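Local coordinates for protein myosin regulatory light chain (PDB 2BL0) that binds a calcium ion through an EF-hand loop and serves as the regulatory light chain of Physarum myosin II, at residues 19-27 / 55-63; 89-98 / 125-134. All coordinates share one frame; numbering follows the deposited sequence.

From the N terminus, helix 3-15 runs into the first loop, whose strand 22-24 pairs with strand 58-60 in contact 1. Between its segments lie 27 residues, with most of helix 25-35 and all of helix 41-51. After helices 61-72 and 78-87, contact 2 repeats the scheme: strands 96-97 and 130-131 meet, and 26 residues separate its segments, with most of helix 98-107 and nearly all of helix 114-124. The contacts follow in series, neither nesting nor crossing. Their centres lie about 43 Å apart on opposite sides of the chain's centre, and each joins the two loops of its own EF-hand pair. Contact 1 contributes three of the five calcium-binding residues; contact 2 lies away from that site.

Contact 1 (19-27 / 55-63). With CA (calcium ion), chain E.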
ATOM      1  N   ARG C  19     -30.891 -27.875   5.597  1.00 16.74           N
ATOM      2  CA  ARG C  19     -31.531 -26.970   4.630  1.00 16.67           C
ATOM      3  C   ARG C  19     -32.728 -26.209   5.192  1.00 16.43           C
ATOM      4  O   ARG C  19     -33.723 -26.010   4.506  1.00 15.66           O
ATOM      5  CB  ARG C  19     -31.970 -27.726   3.358  1.00 17.07           C
ATOM      6  CG  ARG C  19     -30.873 -28.505   2.665  1.00 17.82           C
ATOM      7  CD  ARG C  19     -31.342 -29.175   1.377  1.00 19.41           C
ATOM      8  NE  ARG C  19     -31.908 -28.192   0.458  1.00 21.31           N
ATOM      9  CZ  ARG C  19     -31.202 -27.296  -0.236  1.00 24.00           C
ATOM     10  NH1 ARG C  19     -29.869 -27.249  -0.160  1.00 24.31           N
ATOM     11  NH2 ARG C  19     -31.835 -26.437  -1.031  1.00 25.01           N
ATOM     12  N   THR C  20     -32.618 -25.768   6.436  1.00 16.42           N
ATOM     13  CA  THR C  20     -33.696 -25.010   7.076  1.00 16.17           C
ATOM     14  C   THR C  20     -33.507 -23.503   7.036  1.00 15.38           C
ATOM     15  O   THR C  20     -34.442 -22.753   7.307  1.00 15.56           O
ATOM     16  CB  THR C  20     -33.840 -25.433   8.533  1.00 16.91           C
ATOM     17  OG1 THR C  20     -32.599 -25.237   9.227  1.00 17.74           O
ATOM     18  CG2 THR C  20     -34.095 -26.901   8.642  1.00 17.07           C
ATOM     19  N   GLY C  21     -32.293 -23.056   6.738  1.00 13.45           N
ATOM     20  CA  GLY C  21     -31.955 -21.648   6.728  1.00 12.56           C
ATOM     21  C   GLY C  21     -31.450 -21.134   8.070  1.00 10.87           C
ATOM     22  O   GLY C  21     -31.180 -19.948   8.195  1.00 12.13           O
ATOM     23  N   PHE C  22     -31.286 -22.018   9.055  1.00  9.13           N
ATOM     24  CA  PHE C  22     -30.767 -21.613  10.375  1.00  8.60           C
ATOM     25  C   PHE C  22     -30.144 -22.778  11.131  1.00  8.23           C
ATOM     26  O   PHE C  22     -30.429 -23.945  10.831  1.00  7.59           O
ATOM     27  CB  PHE C  22     -31.855 -20.918  11.218  1.00  8.68           C
ATOM     28  CG  PHE C  22     -33.062 -21.771  11.469  1.00  8.48           C
ATOM     29  CD1 PHE C  22     -33.073 -22.697  12.501  1.00  7.79           C
ATOM     30  CD2 PHE C  22     -34.190 -21.651  10.667  1.00  8.08           C
ATOM     31  CE1 PHE C  22     -34.199 -23.520  12.716  1.00  9.02           C
ATOM     32  CE2 PHE C  22     -35.305 -22.467  10.872  1.00 10.34           C
ATOM     33  CZ  PHE C  22     -35.315 -23.387  11.904  1.00  8.56           C
ATOM     34  N   ILE C  23     -29.298 -22.458  12.112  1.00  7.22           N
ATOM     35  CA  ILE C  23     -28.583 -23.446  12.908  1.00  7.13           C
ATOM     36  C   ILE C  23     -29.072 -23.404  14.323  1.00  7.36           C
ATOM     37  O   ILE C  23     -28.946 -22.376  14.991  1.00  6.77           O
ATOM     38  CB  ILE C  23     -27.079 -23.173  12.908  1.00  7.29           C
ATOM     39  CG1 ILE C  23     -26.542 -23.122  11.471  1.00  8.75           C
ATOM     40  CG2 ILE C  23     -26.354 -24.218  13.795  1.00  7.72           C
ATOM     41  CD1 ILE C  23     -25.121 -22.630  11.367  1.00 11.75           C
ATOM     42  N   THR C  24     -29.597 -24.531  14.786  1.00  6.93           N
ATOM     43  CA  THR C  24     -30.039 -24.684  16.153  1.00  7.11           C
ATOM     44  C   THR C  24     -28.901 -25.227  16.999  1.00  7.16           C
ATOM     45  O   THR C  24     -27.885 -25.653  16.462  1.00  6.75           O
ATOM     46  CB  THR C  24     -31.225 -25.662  16.230  1.00  6.79           C
ATOM     47  OG1 THR C  24     -30.827 -26.936  15.712  1.00  7.63           O
ATOM     48  CG2 THR C  24     -32.359 -25.230  15.324  1.00  7.85           C
ATOM     49  N   LYS C  25     -29.079 -25.244  18.321  1.00  8.82           N
ATOM     50  CA  LYS C  25     -28.095 -25.858  19.212  1.00  9.57           C
ATOM     51  C   LYS C  25     -27.888 -27.319  18.844  1.00 10.12           C
ATOM     52  O   LYS C  25     -26.762 -27.758  18.737  1.00 10.67           O
ATOM     53  CB  LYS C  25     -28.487 -25.759  20.685  1.00 10.53           C
ATOM     54  CG  LYS C  25     -28.083 -24.460  21.321  1.00 11.99           C
ATOM     55  CD  LYS C  25     -28.288 -24.484  22.830  1.00 15.06           C
ATOM     56  CE  LYS C  25     -27.877 -23.165  23.443  1.00 15.92           C
ATOM     57  NZ  LYS C  25     -27.660 -23.291  24.926  1.00 17.90           N
ATOM     58  N   GLU C  26     -28.995 -28.037  18.669  1.00  9.94           N
ATOM     59  CA  GLU C  26     -29.018 -29.414  18.175  1.00 10.98           C
ATOM     60  C   GLU C  26     -28.202 -29.566  16.875  1.00  9.76           C
ATOM     61  O   GLU C  26     -27.356 -30.468  16.743  1.00  9.83           O
ATOM     62  CB  GLU C  26     -30.486 -29.811  17.955  1.00 11.34           C
ATOM     63  CG  GLU C  26     -30.762 -31.262  17.641  1.00 14.93           C
ATOM     64  CD  GLU C  26     -30.595 -32.208  18.826  1.00 15.74           C
ATOM     65  OE1 GLU C  26     -30.916 -31.868  19.988  1.00 19.61           O
ATOM     66  OE2 GLU C  26     -30.139 -33.328  18.564  1.00 21.84           O
ATOM     67  N   GLY C  27     -28.447 -28.686  15.919  1.00  8.87           N
ATOM     68  CA  GLY C  27     -27.731 -28.730  14.656  1.00  8.19           C
ATOM     69  C   GLY C  27     -26.256 -28.413  14.802  1.00  7.22           C
ATOM     70  O   GLY C  27     -25.417 -29.033  14.154  1.00  6.71           O
ATOM     71  N   GLY C  55     -30.801 -14.219  20.339  1.00  8.09           N
ATOM     72  CA  GLY C  55     -31.067 -15.032  21.522  1.00  8.76           C
ATOM     73  C   GLY C  55     -32.311 -15.895  21.416  1.00  8.88           C
ATOM     74  O   GLY C  55     -32.897 -16.271  22.427  1.00 10.79           O
ATOM     75  N   ASN C  56     -32.710 -16.232  20.193  1.00  7.93           N
ATOM     76  CA  ASN C  56     -33.959 -16.960  19.967  1.00  7.51           C
ATOM     77  C   ASN C  56     -33.778 -18.479  19.744  1.00  6.99           C
ATOM     78  O   ASN C  56     -34.744 -19.213  19.481  1.00  7.83           O
ATOM     79  CB  ASN C  56     -34.711 -16.330  18.802  1.00  7.16           C
ATOM     80  CG  ASN C  56     -34.227 -16.834  17.471  1.00  7.49           C
ATOM     81  OD1 ASN C  56     -33.030 -16.867  17.240  1.00  5.84           O
ATOM     82  ND2 ASN C  56     -35.148 -17.220  16.589  1.00  7.73           N
ATOM     83  N   GLY C  57     -32.539 -18.954  19.854  1.00  6.55           N
ATOM     84  CA  GLY C  57     -32.207 -20.366  19.677  1.00  6.26           C
ATOM     85  C   GLY C  57     -31.915 -20.831  18.246  1.00  6.08           C
ATOM     86  O   GLY C  57     -31.739 -22.042  17.991  1.00  5.82           O
ATOM     87  N   LYS C  58     -31.859 -19.880  17.324  1.00  4.81           N
ATOM     88  CA  LYS C  58     -31.656 -20.157  15.899  1.00  4.62           C
ATOM     89  C   LYS C  58     -30.678 -19.142  15.292  1.00  4.94           C
ATOM     90  O   LYS C  58     -30.939 -17.954  15.335  1.00  4.14           O
ATOM     91  CB  LYS C  58     -32.987 -20.060  15.157  1.00  4.83           C
ATOM     92  CG  LYS C  58     -34.032 -21.117  15.539  1.00  5.38           C
ATOM     93  CD  LYS C  58     -35.283 -20.947  14.683  1.00  7.05           C
ATOM     94  CE  LYS C  58     -36.333 -21.984  14.980  1.00  9.07           C
ATOM     95  NZ  LYS C  58     -37.189 -21.581  16.101  1.00  9.46           N
ATOM     96  N   ILE C  59     -29.559 -19.600  14.737  1.00  4.89           N
ATOM     97  CA  ILE C  59     -28.564 -18.740  14.110  1.00  5.21           C
ATOM     98  C   ILE C  59     -28.941 -18.574  12.636  1.00  5.26           C
ATOM     99  O   ILE C  59     -28.865 -19.532  11.871  1.00  6.06           O
ATOM    100  CB  ILE C  59     -27.133 -19.359  14.198  1.00  5.10           C
ATOM    101  CG1 ILE C  59     -26.716 -19.659  15.644  1.00  5.90           C
ATOM    102  CG2 ILE C  59     -26.113 -18.411  13.501  1.00  5.86           C
ATOM    103  CD1 ILE C  59     -25.481 -20.546  15.777  1.00  5.85           C
ATOM    104  N   GLN C  60     -29.364 -17.375  12.254  1.00  5.42           N
ATOM    105  CA  GLN C  60     -29.638 -17.046  10.851  1.00  5.06           C
ATOM    106  C   GLN C  60     -28.324 -16.693  10.163  1.00  5.71           C
ATOM    107  O   GLN C  60     -27.370 -16.295  10.822  1.00  4.62           O
ATOM    108  CB  GLN C  60     -30.581 -15.847  10.723  1.00  5.24           C
ATOM    109  CG  GLN C  60     -31.844 -15.847  11.609  1.00  7.32           C
ATOM    110  CD  GLN C  60     -32.710 -17.082  11.444  1.00  7.98           C
ATOM    111  OE1 GLN C  60     -33.318 -17.555  12.428  1.00 12.10           O
ATOM    112  NE2 GLN C  60     -32.789 -17.609  10.217  1.00  8.11           N
ATOM    113  N   PHE C  61     -28.276 -16.770   8.837  1.00  4.20           N
ATOM    114  CA  PHE C  61     -27.078 -16.333   8.143  1.00  5.62           C
ATOM    115  C   PHE C  61     -26.626 -14.909   8.532  1.00  5.51           C
ATOM    116  O   PHE C  61     -25.463 -14.715   8.831  1.00  4.81           O
ATOM    117  CB  PHE C  61     -27.181 -16.454   6.611  1.00  6.36           C
ATOM    118  CG  PHE C  61     -25.974 -15.909   5.913  1.00  6.44           C
ATOM    119  CD1 PHE C  61     -24.726 -16.449   6.180  1.00  5.22           C
ATOM    120  CD2 PHE C  61     -26.061 -14.811   5.060  1.00  8.15           C
ATOM    121  CE1 PHE C  61     -23.587 -15.940   5.597  1.00  6.44           C
ATOM    122  CE2 PHE C  61     -24.919 -14.299   4.463  1.00  9.33           C
ATOM    123  CZ  PHE C  61     -23.674 -14.867   4.742  1.00  8.02           C
ATOM    124  N   PRO C  62     -27.491 -13.887   8.500  1.00  6.16           N
ATOM    125  CA  PRO C  62     -27.007 -12.545   8.880  1.00  6.40           C
ATOM    126  C   PRO C  62     -26.345 -12.467  10.263  1.00  5.20           C
ATOM    127  O   PRO C  62     -25.432 -11.661  10.430  1.00  5.87           O
ATOM    128  CB  PRO C  62     -28.245 -11.673   8.793  1.00  6.56           C
ATOM    129  CG  PRO C  62     -29.116 -12.373   7.738  1.00  7.88           C
ATOM    130  CD  PRO C  62     -28.873 -13.843   7.974  1.00  6.86           C
ATOM    131  N   GLU C  63     -26.811 -13.276  11.214  1.00  5.34           N
ATOM    132  CA  GLU C  63     -26.217 -13.357  12.552  1.00  4.50           C
ATOM    133  C   GLU C  63     -24.811 -13.963  12.498  1.00  4.79           C
ATOM    134  O   GLU C  63     -23.881 -13.443  13.092  1.00  5.62           O
ATOM    135  CB  GLU C  63     -27.110 -14.168  13.479  1.00  4.61           C
ATOM    136  CG  GLU C  63     -28.418 -13.484  13.855  1.00  4.34           C
ATOM    137  CD  GLU C  63     -29.290 -14.365  14.728  1.00  2.51           C
ATOM    138  OE1 GLU C  63     -29.684 -15.420  14.236  1.00  4.07           O
ATOM    139  OE2 GLU C  63     -29.518 -14.090  15.929  1.00  3.72           O
TER
HETATM  140 CA    CA E1155     -31.207 -15.827  16.174  1.00 23.88          CA
HETATM  141  O   HOH W   1     -30.469 -17.610   7.181  1.00 27.20           O
HETATM  142  O   HOH W   2     -31.461 -24.064  19.635  1.00 29.42           O
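Lys58 plays two parts: its aliphatic chain lies over the Phe22 ring while its carbonyl O binds calcium at 2.3 Å. Lys58 CD sits 3.6 Å from the centroid of the Phe22 ring, 19° off the normal, a CH-pi contact over the face. Phe22 places CG between its backbone N and carbonyl carbon (chi1 59°), turning the ring alongside the lysine chain; Thr20 OG1 lies over the opposite face. Between the strands the evidence for pairing is the reciprocal bonds Ile23 N to Ile59 O, 3.0 Å, and Ile59 N to Ile23 O, 2.9 Å, the latter nearly straight at 172°. Their side chains share the face away from Phe22 and Lys58 and touch through Ile23 CB and Ile59 CB at 4.0 Å. This is the antiparallel pairing of two EF-hand loops. Waters extend it, one joining Gly21 O to Phe61 N, another Lys25 N to Gly57 O. On the calcium side Glu63 chelates with both oxygens; Gln60 N donates to the anti lone pair of Glu63 OE1 at 2.8 Å, fixing that carboxylate. Asn56 OD1 also binds the ion and forms an Asx turn with Lys58 N, and Asp52 and Thr54 complete the site. On the face carrying Ile23 and Ile59, Ile23 packs on Phe12 and Phe15 of helix 3-15, and Ile59 on Phe48 and Ala51 of helix 41-51.

Contact 2 (89-98 / 125-134); sequences DPEGTGYIPK and ETEKGQIRYD
Tyr95 lies against Arg132, whose CG stands over one face of the phenol ring, 3.7 Å from the Tyr95 centroid and 25° off the normal, a CH-pi contact. The arginine then bends at chi2 and chi3, bringing its guanidinium to within 26° of the ring plane with Tyr95 OH over its centre. Gln130 NE2 approaches Tyr95 CD2 obliquely at 3.2 Å. A serine in place of Tyr95 has no ring, and Arg132 would probably lose its support and be freer to turn. Next to Arg132 along the chain, Tyr133 OH donates to OD2 of the buried Asp89 at 3.0 Å, meeting it on the anti side, while Gly94 N adds a weak bond to the same oxygen; Tyr133 CD2 also touches Ile96 CD1 at 3.6 Å. What positions these groups is the short antiparallel ladder. Ile96 N bonds Ile131 O at 2.9 Å and Ile131 N returns to Ile96 O at 3.1 Å, and beyond Pro97 the backbone link resumes from Lys98 N to Gly129 O, nearly straight at 174°. Ile131 holds CG1 between its backbone N and carbonyl carbon, against Ile96 CB, and its CG2 meets Lys98 CB. Lys98 NZ and Glu125 OE2 form a long salt bridge. In this pairing of EF-hand loops Ile131 packs on Leu101 of helix 98-107 and Leu121 of helix 114-124, while Tyr133 stacks on Phe85 of helix 78-87.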
ATOM      1  N   ASP C  89       9.735 -10.634  -0.995  1.00 26.46           N
ATOM      2  CA  ASP C  89      10.417 -11.774  -1.583  1.00 27.38           C
ATOM      3  C   ASP C  89      10.061 -11.784  -3.076  1.00 28.29           C
ATOM      4  O   ASP C  89       9.224 -12.581  -3.517  1.00 28.25           O
ATOM      5  CB  ASP C  89       9.967 -13.050  -0.876  1.00 27.53           C
ATOM      6  CG  ASP C  89      10.577 -14.306  -1.461  1.00 27.61           C
ATOM      7  OD1 ASP C  89      11.638 -14.233  -2.117  1.00 28.88           O
ATOM      8  OD2 ASP C  89      10.051 -15.416  -1.307  1.00 28.90           O
ATOM      9  N   PRO C  90      10.676 -10.871  -3.838  1.00 29.49           N
ATOM     10  CA  PRO C  90      10.348 -10.684  -5.262  1.00 30.43           C
ATOM     11  C   PRO C  90      10.623 -11.909  -6.142  1.00 31.32           C
ATOM     12  O   PRO C  90       9.877 -12.137  -7.097  1.00 31.36           O
ATOM     13  CB  PRO C  90      11.242  -9.506  -5.683  1.00 30.47           C
ATOM     14  CG  PRO C  90      11.656  -8.851  -4.417  1.00 30.01           C
ATOM     15  CD  PRO C  90      11.726  -9.934  -3.397  1.00 29.49           C
ATOM     16  N   GLU C  91      11.676 -12.666  -5.838  1.00 32.34           N
ATOM     17  CA  GLU C  91      11.861 -13.982  -6.450  1.00 33.25           C
ATOM     18  C   GLU C  91      10.949 -14.960  -5.711  1.00 33.60           C
ATOM     19  O   GLU C  91      10.381 -14.616  -4.674  1.00 33.75           O
ATOM     20  CB  GLU C  91      13.327 -14.426  -6.381  1.00 33.36           C
ATOM     21  CG  GLU C  91      14.309 -13.439  -7.000  1.00 34.48           C
ATOM     22  CD  GLU C  91      15.468 -14.113  -7.728  1.00 35.41           C
ATOM     23  OE1 GLU C  91      15.843 -13.639  -8.820  1.00 36.09           O
ATOM     24  OE2 GLU C  91      16.012 -15.118  -7.214  1.00 36.49           O
ATOM     25  N   GLY C  92      10.799 -16.174  -6.228  1.00 34.04           N
ATOM     26  CA  GLY C  92       9.864 -17.126  -5.637  1.00 34.14           C
ATOM     27  C   GLY C  92      10.450 -17.988  -4.526  1.00 34.26           C
ATOM     28  O   GLY C  92      10.081 -19.157  -4.394  1.00 34.43           O
ATOM     29  N   THR C  93      11.334 -17.412  -3.711  1.00 34.39           N
ATOM     30  CA  THR C  93      12.115 -18.181  -2.739  1.00 34.37           C
ATOM     31  C   THR C  93      11.239 -18.819  -1.666  1.00 34.37           C
ATOM     32  O   THR C  93      11.555 -19.903  -1.165  1.00 34.16           O
ATOM     33  CB  THR C  93      13.206 -17.282  -2.084  1.00 34.55           C
ATOM     34  OG1 THR C  93      14.056 -16.728  -3.097  1.00 34.12           O
ATOM     35  CG2 THR C  93      14.184 -18.101  -1.245  1.00 35.11           C
ATOM     36  N   GLY C  94      10.134 -18.152  -1.336  1.00 34.14           N
ATOM     37  CA  GLY C  94       9.328 -18.515  -0.187  1.00 33.95           C
ATOM     38  C   GLY C  94       9.977 -18.121   1.129  1.00 33.88           C
ATOM     39  O   GLY C  94       9.452 -18.457   2.184  1.00 34.03           O
ATOM     40  N   TYR C  95      11.104 -17.410   1.074  1.00 33.85           N
ATOM     41  CA  TYR C  95      11.820 -16.985   2.279  1.00 33.93           C
ATOM     42  C   TYR C  95      12.088 -15.478   2.254  1.00 33.51           C
ATOM     43  O   TYR C  95      12.351 -14.899   1.198  1.00 33.49           O
ATOM     44  CB  TYR C  95      13.144 -17.749   2.426  1.00 34.23           C
ATOM     45  CG  TYR C  95      13.000 -19.187   2.894  1.00 35.49           C
ATOM     46  CD1 TYR C  95      12.570 -20.183   2.023  1.00 36.61           C
ATOM     47  CD2 TYR C  95      13.296 -19.549   4.209  1.00 36.72           C
ATOM     48  CE1 TYR C  95      12.437 -21.502   2.444  1.00 37.55           C
ATOM     49  CE2 TYR C  95      13.165 -20.865   4.642  1.00 37.62           C
ATOM     50  CZ  TYR C  95      12.738 -21.839   3.755  1.00 38.05           C
ATOM     51  OH  TYR C  95      12.610 -23.147   4.173  1.00 38.97           O
ATOM     52  N   ILE C  96      11.997 -14.856   3.430  1.00 33.15           N
ATOM     53  CA  ILE C  96      12.292 -13.438   3.619  1.00 32.63           C
ATOM     54  C   ILE C  96      13.273 -13.334   4.793  1.00 32.62           C
ATOM     55  O   ILE C  96      13.053 -13.940   5.836  1.00 32.29           O
ATOM     56  CB  ILE C  96      10.996 -12.636   3.943  1.00 32.80           C
ATOM     57  CG1 ILE C  96       9.976 -12.741   2.797  1.00 32.39           C
ATOM     58  CG2 ILE C  96      11.334 -11.160   4.257  1.00 32.86           C
ATOM     59  CD1 ILE C  96       8.584 -12.229   3.140  1.00 31.68           C
ATOM     60  N   PRO C  97      14.365 -12.585   4.640  1.00 32.48           N
ATOM     61  CA  PRO C  97      15.299 -12.366   5.759  1.00 32.54           C
ATOM     62  C   PRO C  97      14.617 -11.663   6.942  1.00 32.71           C
ATOM     63  O   PRO C  97      13.981 -10.561   6.707  1.00 32.83           O
ATOM     64  CB  PRO C  97      16.365 -11.434   5.155  1.00 32.50           C
ATOM     65  CG  PRO C  97      16.274 -11.656   3.694  1.00 32.18           C
ATOM     66  CD  PRO C  97      14.817 -11.914   3.406  1.00 32.81           C
ATOM     67  N   LYS C  98      14.746 -12.260   8.150  1.00 32.73           N
ATOM     68  CA  LYS C  98      13.966 -11.824   9.325  1.00 33.03           C
ATOM     69  C   LYS C  98      14.271 -10.361   9.731  1.00 33.23           C
ATOM     70  O   LYS C  98      13.420  -9.699  10.316  1.00 33.69           O
ATOM     71  CB  LYS C  98      14.134 -12.818  10.507  1.00 32.73           C
ATOM     72  CG  LYS C  98      14.651 -12.261  11.837  1.00 32.68           C
ATOM     73  CD  LYS C  98      13.581 -12.238  12.916  1.00 32.41           C
ATOM     74  CE  LYS C  98      14.050 -11.492  14.154  1.00 32.25           C
ATOM     75  NZ  LYS C  98      15.131 -12.213  14.881  1.00 31.74           N
ATOM     76  N   GLU C 125       9.759 -18.721  11.575  1.00 31.89           N
ATOM     77  CA  GLU C 125      11.239 -18.667  11.666  1.00 32.49           C
ATOM     78  C   GLU C 125      11.895 -20.034  11.964  1.00 33.28           C
ATOM     79  O   GLU C 125      12.552 -20.211  12.998  1.00 33.58           O
ATOM     80  CB  GLU C 125      11.686 -17.634  12.719  1.00 32.56           C
ATOM     81  CG  GLU C 125      13.136 -17.170  12.530  1.00 32.37           C
ATOM     82  CD  GLU C 125      13.563 -16.022  13.475  1.00 31.89           C
ATOM     83  OE1 GLU C 125      12.737 -15.567  14.289  1.00 32.11           O
ATOM     84  OE2 GLU C 125      14.741 -15.568  13.408  1.00 31.52           O
ATOM     85  N   THR C 126      11.754 -20.977  11.033  1.00 34.11           N
ATOM     86  CA  THR C 126      12.227 -22.360  11.224  1.00 34.95           C
ATOM     87  C   THR C 126      13.752 -22.453  11.404  1.00 35.68           C
ATOM     88  O   THR C 126      14.236 -23.229  12.235  1.00 35.45           O
ATOM     89  CB  THR C 126      11.780 -23.264  10.042  1.00 35.03           C
ATOM     90  OG1 THR C 126      12.445 -22.869   8.833  1.00 35.18           O
ATOM     91  CG2 THR C 126      10.282 -23.076   9.729  1.00 35.05           C
ATOM     92  N   GLU C 127      14.487 -21.660  10.620  1.00 36.61           N
ATOM     93  CA  GLU C 127      15.936 -21.517  10.765  1.00 37.56           C
ATOM     94  C   GLU C 127      16.228 -20.403  11.791  1.00 38.16           C
ATOM     95  O   GLU C 127      15.390 -20.131  12.651  1.00 38.71           O
ATOM     96  CB  GLU C 127      16.582 -21.238   9.399  1.00 37.70           C
ATOM     97  CG  GLU C 127      18.008 -21.752   9.255  1.00 38.11           C
ATOM     98  CD  GLU C 127      18.075 -23.209   8.840  1.00 38.47           C
ATOM     99  OE1 GLU C 127      17.359 -24.042   9.443  1.00 38.56           O
ATOM    100  OE2 GLU C 127      18.856 -23.518   7.914  1.00 38.67           O
ATOM    101  N   LYS C 128      17.394 -19.760  11.706  1.00 38.56           N
ATOM    102  CA  LYS C 128      17.858 -18.852  12.760  1.00 38.82           C
ATOM    103  C   LYS C 128      17.581 -17.392  12.439  1.00 38.79           C
ATOM    104  O   LYS C 128      17.295 -16.607  13.342  1.00 39.30           O
ATOM    105  CB  LYS C 128      19.359 -19.057  13.013  1.00 38.93           C
ATOM    106  CG  LYS C 128      19.732 -20.477  13.458  1.00 39.57           C
ATOM    107  CD  LYS C 128      21.015 -20.993  12.790  1.00 39.86           C
ATOM    108  CE  LYS C 128      22.274 -20.541  13.522  1.00 40.27           C
ATOM    109  NZ  LYS C 128      22.735 -19.208  13.046  1.00 40.57           N
ATOM    110  N   GLY C 129      17.671 -17.025  11.162  1.00 38.59           N
ATOM    111  CA  GLY C 129      17.363 -15.670  10.724  1.00 38.08           C
ATOM    112  C   GLY C 129      16.539 -15.622   9.447  1.00 37.62           C
ATOM    113  O   GLY C 129      16.676 -14.688   8.652  1.00 37.61           O
ATOM    114  N   GLN C 130      15.683 -16.622   9.245  1.00 36.85           N
ATOM    115  CA  GLN C 130      14.874 -16.692   8.034  1.00 36.41           C
ATOM    116  C   GLN C 130      13.438 -17.108   8.306  1.00 35.89           C
ATOM    117  O   GLN C 130      13.169 -18.044   9.066  1.00 35.61           O
ATOM    118  CB  GLN C 130      15.497 -17.645   7.022  1.00 36.51           C
ATOM    119  CG  GLN C 130      16.349 -16.923   5.975  1.00 37.06           C
ATOM    120  CD  GLN C 130      17.001 -17.870   4.990  1.00 37.90           C
ATOM    121  OE1 GLN C 130      18.055 -17.561   4.438  1.00 38.30           O
ATOM    122  NE2 GLN C 130      16.381 -19.023   4.763  1.00 38.86           N
ATOM    123  N   ILE C 131      12.524 -16.413   7.641  1.00 35.38           N
ATOM    124  CA  ILE C 131      11.101 -16.645   7.818  1.00 34.80           C
ATOM    125  C   ILE C 131      10.563 -17.240   6.497  1.00 34.37           C
ATOM    126  O   ILE C 131      10.786 -16.658   5.374  1.00 34.23           O
ATOM    127  CB  ILE C 131      10.385 -15.308   8.284  1.00 34.89           C
ATOM    128  CG1 ILE C 131      10.068 -14.370   7.129  1.00 35.72           C
ATOM    129  CG2 ILE C 131      11.206 -14.567   9.335  1.00 34.28           C
ATOM    130  CD1 ILE C 131       8.608 -14.467   6.723  1.00 36.93           C
ATOM    131  N   ARG C 132       9.885 -18.419   6.620  1.00 34.35           N
ATOM    132  CA  ARG C 132       9.339 -19.106   5.438  1.00 34.04           C
ATOM    133  C   ARG C 132       7.984 -18.570   4.954  1.00 33.53           C
ATOM    134  O   ARG C 132       7.533 -18.927   3.864  1.00 34.56           O
ATOM    135  CB  ARG C 132       9.213 -20.613   5.690  1.00 34.03           C
ATOM    136  CG  ARG C 132       9.458 -21.439   4.434  1.00 34.95           C
ATOM    137  CD  ARG C 132       8.216 -22.067   3.817  1.00 35.99           C
ATOM    138  NE  ARG C 132       8.491 -23.385   3.246  1.00 36.65           N
ATOM    139  CZ  ARG C 132       8.837 -24.459   3.951  1.00 37.66           C
ATOM    140  NH1 ARG C 132       9.062 -25.610   3.330  1.00 37.56           N
ATOM    141  NH2 ARG C 132       8.958 -24.395   5.275  1.00 38.67           N
ATOM    142  N   TYR C 133       7.369 -17.702   5.748  1.00 32.20           N
ATOM    143  CA  TYR C 133       5.959 -17.287   5.628  1.00 30.49           C
ATOM    144  C   TYR C 133       4.857 -18.259   5.156  1.00 30.14           C
ATOM    145  O   TYR C 133       3.686 -18.015   5.449  1.00 29.77           O
ATOM    146  CB  TYR C 133       5.854 -15.972   4.847  1.00 30.48           C
ATOM    147  CG  TYR C 133       6.215 -16.032   3.380  1.00 27.96           C
ATOM    148  CD1 TYR C 133       5.270 -16.393   2.424  1.00 25.31           C
ATOM    149  CD2 TYR C 133       7.490 -15.663   2.946  1.00 28.23           C
ATOM    150  CE1 TYR C 133       5.574 -16.412   1.086  1.00 24.96           C
ATOM    151  CE2 TYR C 133       7.812 -15.683   1.606  1.00 26.82           C
ATOM    152  CZ  TYR C 133       6.849 -16.057   0.676  1.00 26.70           C
ATOM    153  OH  TYR C 133       7.162 -16.074  -0.666  1.00 26.82           O
ATOM    154  N   ASP C 134       5.183 -19.338   4.441  1.00 29.36           N
ATOM    155  CA  ASP C 134       4.162 -20.323   4.074  1.00 28.84           C
ATOM    156  C   ASP C 134       3.671 -21.067   5.297  1.00 28.09           C
ATOM    157  O   ASP C 134       2.536 -21.522   5.312  1.00 28.20           O
ATOM    158  CB  ASP C 134       4.673 -21.307   3.018  1.00 29.04           C
ATOM    159  CG  ASP C 134       4.692 -20.703   1.633  1.00 30.15           C
ATOM    160  OD1 ASP C 134       3.626 -20.197   1.215  1.00 30.70           O
ATOM    161  OD2 ASP C 134       5.721 -20.670   0.909  1.00 29.79           O
TER